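Local atomic coordinates of integron cassette protein Vpc_cass2 (PDB entry 3JRT), a protein that is of unknown function but belongs to the products of mobile integron gene cassettes, folding as a largely helical protein that pairs with a second copy of itself. Residues 27-30 / 31-35; 76-79 / 80-84; 85-88 / 89-92; 104-107 / 108-112; 180-183 / 184-188. All coordinates share one frame; numbering follows the deposited sequence.

Overall arrangement
Each of the five contacts runs along one helix, contact 3 ending one residue beyond it, between residues about one turn apart, so none closes a loop; they follow one another in series without nesting or crossing. Contact 1 lies at the start of helix 27-53. Contacts 2 and 3 adjoin on helix 64-91, the first about 4 Å from the chain's centre (centre to centre), the second at the helix's C-terminal end. Contact 4 is on helix 104-116, contact 5 on the C-terminal helix 177-188. Contact 3 touches contacts 1, 4 and 5, and contact 5 also touches 1 and 4, which ties the four helices together. Contacts 1, 2 and 3 also reach the second subunit.

Contact 1 (27-30 / 31-35); sequences KWIE and IEEIL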
# COMPACT_ATOMS: atom_id res chain seq x y z
N LYS A 27 5.44 -17.64 -18.94
CA LYS A 27 6.26 -16.97 -17.94
C LYS A 27 6.46 -15.53 -18.36
O LYS A 27 6.28 -14.61 -17.58
CB LYS A 27 7.65 -17.62 -17.86
CG LYS A 27 7.72 -19.06 -17.37
CD LYS A 27 9.04 -19.74 -17.76
CE LYS A 27 9.00 -21.24 -17.47
NZ LYS A 27 10.19 -21.99 -17.99
N TRP A 28 6.83 -15.36 -19.63
CA TRP A 28 7.30 -14.08 -20.12
C TRP A 28 6.21 -13.03 -20.14
O TRP A 28 6.49 -11.84 -19.98
CB TRP A 28 7.94 -14.25 -21.50
CG TRP A 28 9.11 -15.17 -21.46
CD1 TRP A 28 9.13 -16.50 -21.78
CD2 TRP A 28 10.44 -14.84 -21.05
NE1 TRP A 28 10.39 -17.01 -21.60
CE2 TRP A 28 11.22 -16.01 -21.16
CE3 TRP A 28 11.06 -13.66 -20.61
CZ2 TRP A 28 12.57 -16.04 -20.84
CZ3 TRP A 28 12.41 -13.70 -20.29
CH2 TRP A 28 13.15 -14.88 -20.41
N ILE A 29 4.98 -13.46 -20.34
CA ILE A 29 3.84 -12.56 -20.26
C ILE A 29 3.69 -12.04 -18.82
O ILE A 29 3.47 -10.85 -18.61
CB ILE A 29 2.54 -13.27 -20.66
CG1 ILE A 29 2.48 -13.44 -22.17
CG2 ILE A 29 1.35 -12.47 -20.19
CD1 ILE A 29 1.32 -14.30 -22.62
N GLU A 30 3.81 -12.95 -17.86
CA GLU A 30 3.61 -12.63 -16.46
C GLU A 30 4.72 -11.67 -16.04
O GLU A 30 4.47 -10.66 -15.40
CB GLU A 30 3.65 -13.92 -15.63
CG GLU A 30 4.21 -13.75 -14.22
CD GLU A 30 4.52 -15.08 -13.54
OE1 GLU A 30 3.98 -16.10 -14.01
OE2 GLU A 30 5.29 -15.10 -12.56
N ILE A 31 5.94 -12.00 -16.45
CA ILE A 31 7.11 -11.19 -16.15
C ILE A 31 6.99 -9.77 -16.72
O ILE A 31 7.25 -8.81 -16.02
CB ILE A 31 8.41 -11.88 -16.61
CG1 ILE A 31 8.68 -13.12 -15.75
CG2 ILE A 31 9.60 -10.94 -16.51
CD1 ILE A 31 9.78 -14.01 -16.31
N GLU A 32 6.60 -9.64 -17.99
CA GLU A 32 6.39 -8.30 -18.54
C GLU A 32 5.37 -7.54 -17.70
O GLU A 32 5.55 -6.35 -17.42
CB GLU A 32 5.92 -8.35 -20.00
CG GLU A 32 5.93 -6.99 -20.72
CD GLU A 32 4.68 -6.15 -20.45
OE1 GLU A 32 3.64 -6.71 -20.04
OE2 GLU A 32 4.74 -4.91 -20.65
N GLU A 33 4.30 -8.22 -17.31
CA GLU A 33 3.24 -7.62 -16.50
C GLU A 33 3.77 -7.07 -15.18
O GLU A 33 3.58 -5.91 -14.85
CB GLU A 33 2.14 -8.63 -16.20
CG GLU A 33 1.22 -8.86 -17.37
CD GLU A 33 0.10 -9.82 -17.06
OE1 GLU A 33 0.20 -10.57 -16.06
OE2 GLU A 33 -0.89 -9.82 -17.82
N ILE A 34 4.44 -7.94 -14.44
CA ILE A 34 4.95 -7.61 -13.13
C ILE A 34 5.97 -6.48 -13.22
O ILE A 34 5.91 -5.51 -12.44
CB ILE A 34 5.54 -8.83 -12.48
CG1 ILE A 34 4.42 -9.84 -12.17
CG2 ILE A 34 6.29 -8.45 -11.21
CD1 ILE A 34 4.93 -11.22 -11.74
N LEU A 35 6.88 -6.57 -14.18
CA LEU A 35 7.87 -5.52 -14.36
C LEU A 35 7.20 -4.19 -14.59
O LEU A 35 7.57 -3.18 -14.00
CB LEU A 35 8.82 -5.84 -15.53
CG LEU A 35 9.81 -6.98 -15.31
CD1 LEU A 35 10.56 -7.29 -16.60
CD2 LEU A 35 10.80 -6.68 -14.19
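E30 and I34, one helical turn apart, run side by side and point the same way, with CD1 of I34 resting against CG of E30 at 3.6 Å. The isoleucine reaches this position because CG1 stands beside its own backbone N, anti to the carbonyl carbon (chi1 -67°), which carries the methyl back toward the preceding turn. It therefore meets the aliphatic shank of the glutamate. The carboxylate is engaged at both oxygens: OE2 of E30 is hydrogen-bonded to the hydroxyl of Y92, and OE1 forms a salt bridge with K134 of the second subunit, two partners that should fix the rotation of this buried group.

I31 repeats the conformation of I34; across the turn it meets the W28 indole obliquely and loosely, with 4.5 Å between I31 CD1 and W28 CE3, and it packs more closely on Y92. E33 lies along the peptide of the turn before, its CG 3.2 Å from I29 O, while its OE1 is hydrogen-bonded to the hydroxyl of Y137 of the second subunit.

Beneath these side chains runs regular alpha-helical bonding. I31 N donates to K27 O at 2.9 Å, and I34 N to E30 O at 2.9 Å, both bonds nearly straight; E32 and E33 bond in the same way to W28 and I29.

This opening part of helix 27-53 packs through I34 and L35 on L88 of helix 64-91, through E32 and L35 on helix 177-188, and through E33 and I34 on the second subunit.

Contact 2 (76-79 / 80-84); sequences YSIV and INCRK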
# COMPACT_ATOMS: atom_id res chain seq x y z
N TYR A 76 5.07 2.05 2.48
CA TYR A 76 4.58 0.68 2.41
C TYR A 76 4.54 0.19 0.96
O TYR A 76 4.90 -0.95 0.65
CB TYR A 76 3.20 0.55 3.06
CG TYR A 76 3.25 0.57 4.58
CD1 TYR A 76 4.43 0.34 5.24
CD2 TYR A 76 2.10 0.81 5.34
CE1 TYR A 76 4.49 0.35 6.63
CE2 TYR A 76 2.15 0.84 6.73
CZ TYR A 76 3.36 0.60 7.37
OH TYR A 76 3.45 0.60 8.73
N SER A 77 4.14 1.06 0.05
CA SER A 77 4.03 0.64 -1.32
C SER A 77 5.44 0.39 -1.88
O SER A 77 5.71 -0.62 -2.54
CB SER A 77 3.28 1.70 -2.14
OG SER A 77 3.22 1.32 -3.50
N ILE A 78 6.35 1.33 -1.64
CA ILE A 78 7.75 1.14 -2.03
C ILE A 78 8.34 -0.17 -1.47
O ILE A 78 8.97 -0.93 -2.21
CB ILE A 78 8.60 2.34 -1.59
CG1 ILE A 78 8.22 3.56 -2.44
CG2 ILE A 78 10.10 2.01 -1.65
CD1 ILE A 78 8.75 4.87 -1.86
N VAL A 79 8.13 -0.47 -0.19
CA VAL A 79 8.75 -1.67 0.35
C VAL A 79 8.11 -2.94 -0.22
O VAL A 79 8.80 -3.91 -0.52
CB VAL A 79 8.85 -1.68 1.91
CG1 VAL A 79 9.65 -0.44 2.39
CG2 VAL A 79 7.47 -1.75 2.59
N ILE A 80 6.79 -2.92 -0.38
CA ILE A 80 6.11 -4.06 -1.00
C ILE A 80 6.68 -4.31 -2.39
O ILE A 80 6.93 -5.45 -2.77
CB ILE A 80 4.58 -3.84 -1.06
CG1 ILE A 80 3.94 -4.14 0.30
CG2 ILE A 80 3.94 -4.67 -2.20
CD1 ILE A 80 2.53 -3.50 0.47
N ASN A 81 6.92 -3.26 -3.14
CA ASN A 81 7.43 -3.43 -4.50
C ASN A 81 8.92 -3.75 -4.60
O ASN A 81 9.33 -4.49 -5.48
CB ASN A 81 7.02 -2.26 -5.37
CG ASN A 81 5.57 -2.35 -5.76
OD1 ASN A 81 5.19 -3.21 -6.52
ND2 ASN A 81 4.74 -1.50 -5.19
N CYS A 82 9.71 -3.18 -3.71
CA CYS A 82 11.11 -3.55 -3.65
C CYS A 82 11.24 -5.04 -3.39
O CYS A 82 12.02 -5.71 -4.05
CB CYS A 82 11.85 -2.73 -2.59
SG CYS A 82 12.17 -1.03 -3.10
N ARG A 83 10.47 -5.56 -2.43
CA ARG A 83 10.53 -6.99 -2.14
C ARG A 83 10.05 -7.80 -3.36
O ARG A 83 10.64 -8.81 -3.71
CB ARG A 83 9.74 -7.34 -0.87
CG ARG A 83 10.31 -6.76 0.41
CD ARG A 83 11.84 -7.02 0.57
NE ARG A 83 12.15 -8.43 0.38
CZ ARG A 83 13.37 -8.97 0.47
NH1 ARG A 83 14.43 -8.23 0.77
NH2 ARG A 83 13.51 -10.27 0.25
N LYS A 84 8.99 -7.34 -4.01
CA LYS A 84 8.52 -8.03 -5.21
C LYS A 84 9.61 -8.13 -6.25
O LYS A 84 9.69 -9.13 -6.96
CB LYS A 84 7.27 -7.35 -5.80
CG LYS A 84 6.00 -7.72 -5.06
CD LYS A 84 4.72 -7.30 -5.82
CE LYS A 84 3.48 -7.75 -5.05
NZ LYS A 84 2.29 -6.88 -5.34
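S77 and N81 meet one turn apart on the alpha-helix 64-91, where one carbonyl oxygen accepts two bonds from the same asparagine. The backbone N of N81 donates to S77 O at 3.0 Å in the usual i to i+4 manner. The side-chain ND2 of N81 reaches that oxygen at 3.0 Å as well, but from the opposite face of the carbonyl plane and less straight, with an N-H...O angle of 139°. Folding back of the asparagine makes this possible: its CG stands beside the backbone N (chi1 -76°), so the amide turns toward the preceding turn. The accepting oxygen lies 26° out of the amide plane, and the OG of S77 is 3.6 Å from the same ND2.

Beside this pair, I78 and C82 make an apolar contact one turn apart, while the aliphatic chain of I80 lies against the carbonyl of Y76, its CG1 3.3 Å from the oxygen. Regular backbone bonds run from I80, C82 and R83 to Y76, I78 and V79.

Helices of the same chain and the second subunit pack round these two turns. N81 is packed by L38, D41 and L42 of helix 27-53, and I78 by A45 of that helix and M150 of helix 140-151. S77 and I80 lie against L73 and C127 of the second subunit, so the same two turns serve the core of the chain and the dimer interface. Between I78 and C82 the touching atoms are CG2 and SG, 4.0 Å apart.

Contact 3 (85-88 / 89-92); sequences YVEL and NQKY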
# COMPACT_ATOMS: atom_id res chain seq x y z
N TYR A 85 10.44 -7.11 -6.35
CA TYR A 85 11.51 -7.11 -7.34
C TYR A 85 12.49 -8.22 -7.01
O TYR A 85 12.92 -8.97 -7.90
CB TYR A 85 12.23 -5.77 -7.40
CG TYR A 85 13.54 -5.82 -8.19
CD1 TYR A 85 13.57 -5.59 -9.57
CD2 TYR A 85 14.73 -6.11 -7.56
CE1 TYR A 85 14.76 -5.65 -10.28
CE2 TYR A 85 15.93 -6.16 -8.27
CZ TYR A 85 15.94 -5.93 -9.62
OH TYR A 85 17.13 -5.98 -10.30
N VAL A 86 12.83 -8.33 -5.74
CA VAL A 86 13.70 -9.41 -5.30
C VAL A 86 13.04 -10.76 -5.57
O VAL A 86 13.66 -11.66 -6.14
CB VAL A 86 14.09 -9.28 -3.82
CG1 VAL A 86 15.00 -10.45 -3.40
CG2 VAL A 86 14.78 -7.95 -3.56
N GLU A 87 11.78 -10.91 -5.17
CA GLU A 87 11.09 -12.19 -5.31
C GLU A 87 11.00 -12.62 -6.77
O GLU A 87 11.10 -13.80 -7.10
CB GLU A 87 9.69 -12.11 -4.72
CG GLU A 87 9.64 -11.96 -3.22
CD GLU A 87 8.23 -11.72 -2.75
OE1 GLU A 87 7.34 -11.62 -3.63
OE2 GLU A 87 8.00 -11.62 -1.53
N LEU A 88 10.82 -11.65 -7.65
CA LEU A 88 10.82 -11.93 -9.08
C LEU A 88 12.20 -12.45 -9.49
O LEU A 88 12.30 -13.45 -10.22
CB LEU A 88 10.45 -10.67 -9.86
CG LEU A 88 10.21 -10.85 -11.35
CD1 LEU A 88 8.88 -11.55 -11.57
CD2 LEU A 88 10.24 -9.52 -12.08
N ASN A 89 13.25 -11.79 -9.02
CA ASN A 89 14.62 -12.23 -9.28
C ASN A 89 14.88 -13.66 -8.81
O ASN A 89 15.42 -14.46 -9.56
CB ASN A 89 15.63 -11.31 -8.62
CG ASN A 89 16.08 -10.20 -9.54
OD1 ASN A 89 16.44 -10.44 -10.69
ND2 ASN A 89 16.09 -8.97 -9.03
N GLN A 90 14.49 -13.98 -7.58
CA GLN A 90 14.76 -15.31 -7.06
C GLN A 90 13.91 -16.39 -7.73
O GLN A 90 14.21 -17.58 -7.62
CB GLN A 90 14.61 -15.36 -5.53
CG GLN A 90 13.20 -15.13 -4.99
CD GLN A 90 13.17 -15.04 -3.47
OE1 GLN A 90 14.22 -15.01 -2.82
NE2 GLN A 90 11.97 -14.99 -2.90
N LYS A 91 12.86 -15.99 -8.43
CA LYS A 91 12.02 -16.95 -9.13
C LYS A 91 12.44 -17.18 -10.58
O LYS A 91 12.15 -18.22 -11.16
CB LYS A 91 10.54 -16.56 -9.07
CG LYS A 91 9.65 -17.47 -9.88
CD LYS A 91 8.24 -17.49 -9.36
CE LYS A 91 7.40 -18.52 -10.10
NZ LYS A 91 5.94 -18.36 -9.83
N TYR A 92 13.16 -16.22 -11.16
CA TYR A 92 13.46 -16.28 -12.59
C TYR A 92 14.92 -16.01 -13.03
O TYR A 92 15.16 -15.11 -13.83
CB TYR A 92 12.51 -15.35 -13.37
CG TYR A 92 11.05 -15.78 -13.32
CD1 TYR A 92 10.66 -17.05 -13.73
CD2 TYR A 92 10.06 -14.91 -12.86
CE1 TYR A 92 9.34 -17.45 -13.69
CE2 TYR A 92 8.73 -15.30 -12.82
CZ TYR A 92 8.38 -16.57 -13.24
OH TYR A 92 7.06 -16.96 -13.20
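Y85 and N89 meet at the C-terminal end of the alpha-helix 64-91, where the asparagine amide stands almost perpendicular to the tyrosine ring, the planes 87° apart. With CG of Y85 beside its carbonyl carbon and opposite its N (chi1 167°), the ring is brought to the N89 amide. ND2 of N89 lies over one ring face; its modelled approach is very short and the exact spacing doubtful. Both polar ends are held by helix 104-116: the hydroxyl of Y85 is hydrogen-bonded to R107 O, and OD1 of N89 to NH1 of R107.

Q90 adopts a different conformation from its neighbours. Its CG sits between the backbone N and the carbonyl carbon (chi1 66°), which swings the extended chain back beside E87, CG of Q90 lying 3.3 Å from E87 O. The two chains point the same way, and OE1 of E87 is hydrogen-bonded to the backbone N of V131 of the second subunit.

The regular bonding gives way here: K91 N donates to L88 O at 3.2 Å, while the bonds of K91 N to E87 O and Y92 N to L88 O are weak. CG of K91 lies over the centre of the Y92 ring, while at the ring's edge CD1 of L88 meets CD2 of Y92 at 3.8 Å.

Contact 4 (104-107 / 108-112); sequences NHIR and GVYNN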
# COMPACT_ATOMS: atom_id res chain seq x y z
N ASN A 104 22.65 -8.94 -16.61
CA ASN A 104 22.72 -9.85 -15.48
C ASN A 104 23.33 -9.24 -14.20
O ASN A 104 23.01 -9.65 -13.08
CB ASN A 104 23.50 -11.10 -15.90
CG ASN A 104 22.99 -12.36 -15.25
OD1 ASN A 104 22.59 -12.36 -14.09
ND2 ASN A 104 23.00 -13.46 -16.00
N HIS A 105 24.21 -8.26 -14.37
CA HIS A 105 24.98 -7.73 -13.25
C HIS A 105 24.29 -6.58 -12.53
O HIS A 105 24.17 -6.60 -11.30
CB HIS A 105 26.37 -7.28 -13.71
CG HIS A 105 27.08 -6.42 -12.72
ND1 HIS A 105 27.98 -6.92 -11.80
CD2 HIS A 105 27.03 -5.08 -12.50
CE1 HIS A 105 28.45 -5.93 -11.06
NE2 HIS A 105 27.89 -4.80 -11.46
N ILE A 106 23.87 -5.58 -13.28
CA ILE A 106 23.20 -4.43 -12.69
C ILE A 106 21.99 -4.92 -11.91
O ILE A 106 21.63 -4.36 -10.88
CB ILE A 106 22.74 -3.42 -13.76
CG1 ILE A 106 22.26 -2.13 -13.11
CG2 ILE A 106 21.66 -4.02 -14.64
CD1 ILE A 106 23.32 -1.42 -12.31
N ARG A 107 21.38 -5.99 -12.41
CA ARG A 107 20.19 -6.55 -11.79
C ARG A 107 20.51 -7.12 -10.42
O ARG A 107 19.77 -6.91 -9.46
CB ARG A 107 19.58 -7.62 -12.70
CG ARG A 107 18.43 -8.39 -12.08
CD ARG A 107 17.78 -9.30 -13.11
NE ARG A 107 18.75 -10.17 -13.75
CZ ARG A 107 19.01 -11.41 -13.36
NH1 ARG A 107 18.37 -11.93 -12.32
NH2 ARG A 107 19.92 -12.13 -14.01
N GLY A 108 21.62 -7.84 -10.31
CA GLY A 108 22.02 -8.40 -9.04
C GLY A 108 22.45 -7.34 -8.05
O GLY A 108 22.32 -7.51 -6.84
N VAL A 109 22.95 -6.22 -8.57
CA VAL A 109 23.38 -5.11 -7.73
C VAL A 109 22.18 -4.53 -7.00
O VAL A 109 22.19 -4.39 -5.77
CB VAL A 109 24.04 -4.01 -8.56
CG1 VAL A 109 24.18 -2.74 -7.72
CG2 VAL A 109 25.40 -4.48 -9.08
N TYR A 110 21.14 -4.20 -7.75
CA TYR A 110 19.93 -3.67 -7.15
C TYR A 110 19.26 -4.72 -6.27
O TYR A 110 18.78 -4.42 -5.18
CB TYR A 110 19.00 -3.10 -8.22
CG TYR A 110 19.49 -1.74 -8.66
CD1 TYR A 110 18.88 -0.59 -8.21
CD2 TYR A 110 20.59 -1.62 -9.48
CE1 TYR A 110 19.35 0.66 -8.59
CE2 TYR A 110 21.06 -0.39 -9.87
CZ TYR A 110 20.44 0.75 -9.43
OH TYR A 110 20.92 1.98 -9.81
N ASN A 111 19.26 -5.96 -6.73
CA ASN A 111 18.76 -7.05 -5.90
C ASN A 111 19.47 -7.06 -4.55
O ASN A 111 18.85 -7.24 -3.50
CB ASN A 111 18.92 -8.39 -6.62
CG ASN A 111 18.24 -9.52 -5.90
OD1 ASN A 111 18.75 -10.06 -4.91
ND2 ASN A 111 17.07 -9.90 -6.37
N ASN A 112 20.78 -6.82 -4.56
CA ASN A 112 21.57 -6.91 -3.34
C ASN A 112 21.35 -5.74 -2.39
O ASN A 112 21.25 -5.92 -1.17
CB ASN A 112 23.05 -7.06 -3.66
CG ASN A 112 23.82 -7.68 -2.52
OD1 ASN A 112 23.30 -8.56 -1.81
ND2 ASN A 112 25.05 -7.23 -2.32
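This is a local surface contact along helix 104-116, in which H105 meets V109 and I106 meets Y110 on neighbouring strips of the helix. V109 places its CG2 methyl over one face of the H105 imidazole in a CH-pi contact, 3.9 Å from the ring centroid and 30° off the ring normal. The nearest ring atom is NE2 of H105, 3.5 Å from that CG2.

The second pair runs side by side, pointing the same way. CD1 of I106 lies 3.5 Å from CE2 of Y110, a close apolar contact. The isoleucine supplies its longer branch because CG1 is anti to the backbone N (chi1 -171°), at the cost of putting CG2 in the crowded position between N and the carbonyl carbon. The I106 carbonyl oxygen lies in the plane of the Y110 ring, 3.2 Å from its CD2.

Both pairs follow the i to i+4 spacing of an alpha-helix. V109 N donates to H105 O at 3.0 Å, and N111 N to R107 O at 2.9 Å. The oxygen of I106 takes a nearly straight bond from Y110 N and a weak one from V109 N.

Inward, I106 and Y110 pack on V180 of helix 177-188. The Y110 ring also meets that of W162, their planes about 15° apart, and its hydroxyl is hydrogen-bonded to S174 O.

Contact 5 (180-183 / 184-188); sequences VIEL and LRDAV
A salt-bridge network of E182, R185 and D186 lies along one strip of the C-terminal helix 177-188, with the arginine between two acids. R185 grips D186 side-on: NE at 3.1 Å and NH2 at 2.8 Å both bond to the same oxygen, OD1 of D186, which lies close to the guanidinium plane. The arginine extends from the helix with CG anti to the backbone N (chi1 -174°) and bends at chi3 (51°), a turn that brings the guanidinium edge round to its neighbour.

E182 and R185 run side by side, pointing the same way, but their planes are 74° apart. The bridge from OE2 of E182 to NH2 of R185 is a long one at 3.6 Å, and CG of E182 is just as near that nitrogen. OE2 of E182 also forms a salt bridge with K173.

Along the backbone, R185 N donates to I181 O and D186 N to E182 O, each at 3.0 Å, whereas A187 N bonds L183 O only weakly. On other sides of the helix L184 packs on R107, and I181 on I39 and L42 of helix 27-53.

OE2 of E182 and OD2 of D186 are 4.4 Å apart, so the two carboxylates would probably repel each other; the positive charges of R185 and K173 plausibly offset this. R185 makes two hydrogen bonds to D186 but a long ion pair to E182, consistent with a firmer hold on D186.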
# COMPACT_ATOMS: atom_id res chain seq x y z
N VAL A 180 16.46 0.49 -14.03
CA VAL A 180 16.91 -0.88 -14.20
C VAL A 180 15.74 -1.79 -14.50
O VAL A 180 15.84 -2.70 -15.32
CB VAL A 180 17.68 -1.38 -12.95
CG1 VAL A 180 17.78 -2.88 -12.94
CG2 VAL A 180 19.07 -0.74 -12.89
N ILE A 181 14.61 -1.54 -13.85
CA ILE A 181 13.46 -2.40 -14.05
C ILE A 181 12.93 -2.17 -15.46
O ILE A 181 12.41 -3.09 -16.08
CB ILE A 181 12.37 -2.18 -13.00
CG1 ILE A 181 12.82 -2.72 -11.64
CG2 ILE A 181 11.05 -2.86 -13.43
CD1 ILE A 181 11.87 -2.43 -10.53
N GLU A 182 13.06 -0.93 -15.94
CA GLU A 182 12.70 -0.57 -17.30
C GLU A 182 13.67 -1.19 -18.33
O GLU A 182 13.27 -1.56 -19.43
CB GLU A 182 12.67 0.95 -17.44
CG GLU A 182 12.21 1.45 -18.79
CD GLU A 182 11.81 2.91 -18.77
OE1 GLU A 182 11.94 3.54 -17.69
OE2 GLU A 182 11.39 3.43 -19.82
N LEU A 183 14.94 -1.29 -17.96
CA LEU A 183 15.94 -1.94 -18.79
C LEU A 183 15.53 -3.37 -19.09
O LEU A 183 15.70 -3.86 -20.22
CB LEU A 183 17.29 -1.96 -18.08
CG LEU A 183 18.47 -1.30 -18.77
CD1 LEU A 183 18.11 0.11 -19.21
CD2 LEU A 183 19.68 -1.28 -17.85
N LEU A 184 14.99 -4.04 -18.08
CA LEU A 184 14.56 -5.43 -18.21
C LEU A 184 13.24 -5.51 -18.97
O LEU A 184 13.12 -6.29 -19.92
CB LEU A 184 14.41 -6.09 -16.84
CG LEU A 184 15.58 -5.91 -15.88
CD1 LEU A 184 15.33 -6.66 -14.60
CD2 LEU A 184 16.85 -6.40 -16.52
N ARG A 185 12.25 -4.71 -18.58
CA ARG A 185 10.97 -4.77 -19.26
C ARG A 185 11.16 -4.64 -20.77
O ARG A 185 10.71 -5.50 -21.52
CB ARG A 185 10.00 -3.69 -18.76
CG ARG A 185 8.60 -3.83 -19.36
CD ARG A 185 7.88 -2.50 -19.39
NE ARG A 185 8.70 -1.47 -20.01
CZ ARG A 185 8.40 -0.18 -20.00
NH1 ARG A 185 7.29 0.24 -19.40
NH2 ARG A 185 9.21 0.70 -20.58
N ASP A 186 11.83 -3.57 -21.20
CA ASP A 186 12.07 -3.28 -22.60
C ASP A 186 12.78 -4.42 -23.33
O ASP A 186 12.55 -4.65 -24.52
CB ASP A 186 12.90 -2.01 -22.74
CG ASP A 186 12.10 -0.76 -22.51
OD1 ASP A 186 10.92 -0.86 -22.08
OD2 ASP A 186 12.65 0.34 -22.74
N ALA A 187 13.68 -5.10 -22.64
CA ALA A 187 14.36 -6.23 -23.24
C ALA A 187 13.37 -7.38 -23.41
O ALA A 187 13.27 -7.98 -24.48
CB ALA A 187 15.54 -6.66 -22.39
N VAL A 188 12.64 -7.68 -22.34
CA VAL A 188 11.65 -8.75 -22.35
C VAL A 188 10.62 -8.54 -23.46
O VAL A 188 10.11 -9.50 -24.03
CB VAL A 188 10.97 -8.90 -20.98
CG1 VAL A 188 9.67 -9.67 -21.10
CG2 VAL A 188 11.93 -9.57 -20.00